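Local coordinates for phosphinothricin N-acetyltransferase (Brucella ovis, PDB 5DWM), which probably transfers the acetyl group of acetyl-CoA to an amino group of phosphinothricin or a related small molecule, as a GNAT-family acetyltransferase, at residues 52-63 / 73-81. Residues are numbered along the deposited sequence; the frame is centred on the assembly and turned at random. Where two conformers were deposited one is given.
Sequences FAAFADQGFPIL and GYAYASYFR. Unlike the reference sequence in segment 52-63: Gly59 (reference Ser).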
loop_
_atom_site.group_PDB
_atom_site.type_symbol
_atom_site.label_atom_id
_atom_site.label_comp_id
_atom_site.label_asym_id
_atom_site.label_seq_id
_atom_site.Cartn_x
_atom_site.Cartn_y
_atom_site.Cartn_z
ATOM N N PHE A 52 -12.055 8.574 11.155
ATOM C CA PHE A 52 -13.328 8.399 10.469
ATOM C C PHE A 52 -13.818 9.710 9.863
ATOM O O PHE A 52 -14.396 9.716 8.771
ATOM C CB PHE A 52 -14.360 7.799 11.430
ATOM C CG PHE A 52 -14.270 6.299 11.560
ATOM C CD1 PHE A 52 -13.041 5.670 11.644
ATOM C CD2 PHE A 52 -15.415 5.518 11.589
ATOM C CE1 PHE A 52 -12.955 4.298 11.752
ATOM C CE2 PHE A 52 -15.331 4.146 11.702
ATOM C CZ PHE A 52 -14.106 3.535 11.782
ATOM N N ALA A 53 -13.579 10.834 10.540
ATOM C CA ALA A 53 -13.948 12.123 9.963
ATOM C C ALA A 53 -13.184 12.382 8.666
ATOM O O ALA A 53 -13.733 12.960 7.716
ATOM C CB ALA A 53 -13.698 13.244 10.970
ATOM N N ALA A 54 -11.921 11.940 8.601
ATOM C CA ALA A 54 -11.145 12.094 7.372
ATOM C C ALA A 54 -11.713 11.238 6.245
ATOM O O ALA A 54 -11.862 11.720 5.117
ATOM C CB ALA A 54 -9.666 11.787 7.624
ATOM N N PHE A 55 -12.061 9.977 6.532
ATOM C CA PHE A 55 -12.680 9.134 5.507
ATOM C C PHE A 55 -13.962 9.762 4.982
ATOM O O PHE A 55 -14.201 9.783 3.770
ATOM C CB PHE A 55 -12.987 7.747 6.067
ATOM C CG PHE A 55 -11.781 6.984 6.510
ATOM C CD1 PHE A 55 -10.604 7.019 5.774
ATOM C CD2 PHE A 55 -11.827 6.222 7.665
ATOM C CE1 PHE A 55 -9.495 6.305 6.188
ATOM C CE2 PHE A 55 -10.726 5.509 8.084
ATOM C CZ PHE A 55 -9.555 5.550 7.342
ATOM N N ALA A 56 -14.786 10.298 5.883
ATOM C CA ALA A 56 -16.040 10.925 5.473
ATOM C C ALA A 56 -15.784 12.169 4.636
ATOM O O ALA A 56 -16.480 12.410 3.639
ATOM C CB ALA A 56 -16.878 11.270 6.702
ATOM N N ASP A 57 -14.794 12.978 5.030
ATOM C CA ASP A 57 -14.460 14.170 4.254
ATOM C C ASP A 57 -14.033 13.809 2.839
ATOM O O ASP A 57 -14.299 14.567 1.898
ATOM C CB ASP A 57 -13.342 14.953 4.949
ATOM C CG ASP A 57 -13.798 15.611 6.238
ATOM O OD1 ASP A 57 -15.020 15.675 6.480
ATOM O OD2 ASP A 57 -12.926 16.077 7.005
ATOM N N GLN A 58 -13.371 12.663 2.667
ATOM C CA GLN A 58 -12.969 12.217 1.337
ATOM C C GLN A 58 -14.139 11.696 0.515
ATOM O O GLN A 58 -14.011 11.568 -0.708
ATOM C CB GLN A 58 -11.907 11.124 1.443
ATOM C CG GLN A 58 -10.555 11.602 1.929
ATOM C CD GLN A 58 -9.605 10.450 2.162
ATOM O OE1 GLN A 58 -9.869 9.572 2.983
ATOM N NE2 GLN A 58 -8.502 10.435 1.429
ATOM N N GLY A 59 -15.269 11.401 1.147
ATOM C CA GLY A 59 -16.438 10.902 0.457
ATOM C C GLY A 59 -16.688 9.412 0.562
ATOM O O GLY A 59 -17.597 8.907 -0.110
ATOM N N PHE A 60 -15.927 8.697 1.392
ATOM C CA PHE A 60 -16.032 7.249 1.454
ATOM C C PHE A 60 -17.158 6.825 2.390
ATOM O O PHE A 60 -17.431 7.495 3.390
ATOM C CB PHE A 60 -14.721 6.647 1.956
ATOM C CG PHE A 60 -13.621 6.659 0.927
ATOM C CD1 PHE A 60 -13.674 5.806 -0.160
ATOM C CD2 PHE A 60 -12.539 7.518 1.044
ATOM C CE1 PHE A 60 -12.675 5.815 -1.128
ATOM C CE2 PHE A 60 -11.525 7.531 0.080
ATOM C CZ PHE A 60 -11.599 6.672 -1.005
ATOM N N PRO A 61 -17.812 5.708 2.089
ATOM C CA PRO A 61 -18.863 5.201 2.973
ATOM C C PRO A 61 -18.280 4.545 4.212
ATOM O O PRO A 61 -17.217 3.917 4.179
ATOM C CB PRO A 61 -19.568 4.151 2.108
ATOM C CG PRO A 61 -18.516 3.672 1.186
ATOM C CD PRO A 61 -17.673 4.890 0.869
ATOM N N ILE A 62 -19.005 4.702 5.317
ATOM C CA ILE A 62 -18.662 4.101 6.600
ATOM C C ILE A 62 -19.939 3.489 7.139
ATOM O O ILE A 62 -20.934 4.199 7.326
ATOM C CB ILE A 62 -18.109 5.128 7.605
ATOM C CG1 ILE A 62 -16.966 5.948 7.000
ATOM C CG2 ILE A 62 -17.638 4.423 8.856
ATOM C CD1 ILE A 62 -16.547 7.122 7.874
ATOM N N LEU A 63 -19.913 2.182 7.386
ATOM C CA LEU A 63 -21.106 1.419 7.707
ATOM C C LEU A 63 -20.957 0.719 9.049
ATOM O O LEU A 63 -19.855 0.345 9.459
ATOM C CB LEU A 63 -21.355 0.362 6.636
ATOM C CG LEU A 63 -21.482 0.872 5.206
ATOM C CD1 LEU A 63 -21.607 -0.321 4.276
ATOM C CD2 LEU A 63 -22.686 1.802 5.072
ATOM N N GLY A 73 -20.311 -4.503 14.465
ATOM C CA GLY A 73 -19.198 -4.487 13.534
ATOM C C GLY A 73 -19.301 -3.248 12.680
ATOM O O GLY A 73 -20.318 -2.548 12.688
ATOM N N TYR A 74 -18.225 -2.975 11.947
ATOM C CA TYR A 74 -18.190 -1.808 11.085
ATOM C C TYR A 74 -17.334 -2.105 9.861
ATOM O O TYR A 74 -16.518 -3.032 9.853
ATOM C CB TYR A 74 -17.695 -0.551 11.822
ATOM C CG TYR A 74 -16.247 -0.613 12.259
ATOM C CD1 TYR A 74 -15.900 -1.156 13.486
ATOM C CD2 TYR A 74 -15.227 -0.126 11.444
ATOM C CE1 TYR A 74 -14.584 -1.213 13.900
ATOM C CE2 TYR A 74 -13.898 -0.178 11.845
ATOM C CZ TYR A 74 -13.582 -0.730 13.078
ATOM O OH TYR A 74 -12.267 -0.792 13.494
ATOM N N ALA A 75 -17.544 -1.308 8.819
ATOM C CA ALA A 75 -16.799 -1.446 7.583
ATOM C C ALA A 75 -16.656 -0.075 6.947
ATOM O O ALA A 75 -17.552 0.769 7.051
ATOM C CB ALA A 75 -17.485 -2.405 6.602
ATOM N N TYR A 76 -15.528 0.145 6.286
ATOM C CA TYR A 76 -15.367 1.375 5.529
ATOM C C TYR A 76 -14.471 1.100 4.331
ATOM O O TYR A 76 -13.826 0.052 4.233
ATOM C CB TYR A 76 -14.837 2.531 6.394
ATOM C CG TYR A 76 -13.429 2.344 6.899
ATOM C CD1 TYR A 76 -12.332 2.660 6.097
ATOM C CD2 TYR A 76 -13.190 1.843 8.173
ATOM C CE1 TYR A 76 -11.040 2.495 6.554
ATOM C CE2 TYR A 76 -11.898 1.675 8.639
ATOM C CZ TYR A 76 -10.826 1.995 7.824
ATOM O OH TYR A 76 -9.534 1.825 8.290
ATOM N N ALA A 77 -14.460 2.052 3.409
ATOM C CA ALA A 77 -13.544 2.047 2.284
ATOM C C ALA A 77 -12.674 3.292 2.335
ATOM O O ALA A 77 -13.016 4.292 2.972
ATOM C CB ALA A 77 -14.301 1.988 0.959
ATOM N N SER A 78 -11.519 3.196 1.687
ATOM C CA SER A 78 -10.565 4.298 1.589
ATOM C C SER A 78 -9.679 4.029 0.378
ATOM O O SER A 78 -9.826 3.013 -0.301
ATOM C CB SER A 78 -9.741 4.430 2.877
ATOM O OG SER A 78 -9.030 3.230 3.144
ATOM N N TYR A 79 -8.744 4.935 0.110
ATOM C CA TYR A 79 -7.797 4.690 -0.968
ATOM C C TYR A 79 -6.744 3.676 -0.543
ATOM O O TYR A 79 -6.318 3.646 0.617
ATOM C CB TYR A 79 -7.107 5.985 -1.413
ATOM C CG TYR A 79 -8.021 6.923 -2.157
ATOM C CD1 TYR A 79 -8.599 6.546 -3.366
ATOM C CD2 TYR A 79 -8.304 8.187 -1.654
ATOM C CE1 TYR A 79 -9.448 7.403 -4.044
ATOM C CE2 TYR A 79 -9.148 9.046 -2.318
ATOM C CZ TYR A 79 -9.716 8.654 -3.512
ATOM O OH TYR A 79 -10.549 9.519 -4.169
ATOM N N PHE A 80 -6.328 2.838 -1.498
ATOM C CA PHE A 80 -5.100 2.064 -1.325
ATOM C C PHE A 80 -3.892 2.993 -1.298
ATOM O O PHE A 80 -3.102 2.984 -0.343
ATOM C CB PHE A 80 -4.974 1.031 -2.452
ATOM C CG PHE A 80 -3.622 0.387 -2.541
ATOM C CD1 PHE A 80 -3.175 -0.465 -1.551
ATOM C CD2 PHE A 80 -2.786 0.646 -3.626
ATOM C CE1 PHE A 80 -1.911 -1.054 -1.637
ATOM C CE2 PHE A 80 -1.531 0.068 -3.721
ATOM C CZ PHE A 80 -1.091 -0.784 -2.725
ATOM N N ARG A 81 -3.751 3.809 -2.342
ATOM C CA ARG A 81 -2.775 4.885 -2.435
ATOM C C ARG A 81 -3.444 6.069 -3.127
ATOM O O ARG A 81 -4.439 5.909 -3.837
ATOM C CB ARG A 81 -1.526 4.413 -3.189
ATOM C CG ARG A 81 -0.739 3.431 -2.351
ATOM C CD ARG A 81 0.589 3.029 -2.937
ATOM N NE ARG A 81 1.370 2.370 -1.899
ATOM C CZ ARG A 81 2.636 1.994 -2.028
ATOM N NH1 ARG A 81 3.271 2.196 -3.173
ATOM N NH2 ARG A 81 3.259 1.408 -1.013
HETATM O O HOH W 1 -8.281 7.236 1.852
HETATM O O HOH W 2 -11.700 11.570 -2.233
#
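Phe55 lays its ring over that of Tyr76 in an offset stack, planes 22° apart and centroids 4.4 Å from each other, with the CE2/CZ edge of Phe55 above the CE1-CZ side of the tyrosine. One turn back on helix 45-58, Phe52 meets Tyr74 in an offset edge-to-face contact, its CZ 3.7 Å from Tyr74 CE2. Tyr76 holds CG between backbone N and carbonyl carbon (chi1 67°), which lays its ring down over the sheet with one face turned to helix 45-58. Beyond the Schellman turn at Gly59, Phe60 lies flat on the strand: Ser78 CA sits 3.5 Å from its ring centroid, a CH-pi contact almost on the ring normal, while its CZ edge points into the centre of the Tyr79 face, the planes 83° apart. Buried Ala77 O, 3.1 Å from Phe60 CB, lacks a hydrogen-bonding partner. A water links Gln58 O to Tyr79 OH. In the hairpin that follows, Leu63 and Ala75 form an antiparallel hydrogen-bonded pair, Leu63 N to Ala75 O 2.8 Å, with the reverse bond from Ala75 N to Leu63 O. Aromatic faces and edges thus hold helix to sheet, whereas direct hydrogen bonds lie in the hairpin, whose Ala75 packs on the acetyl-CoA-binding Ile94.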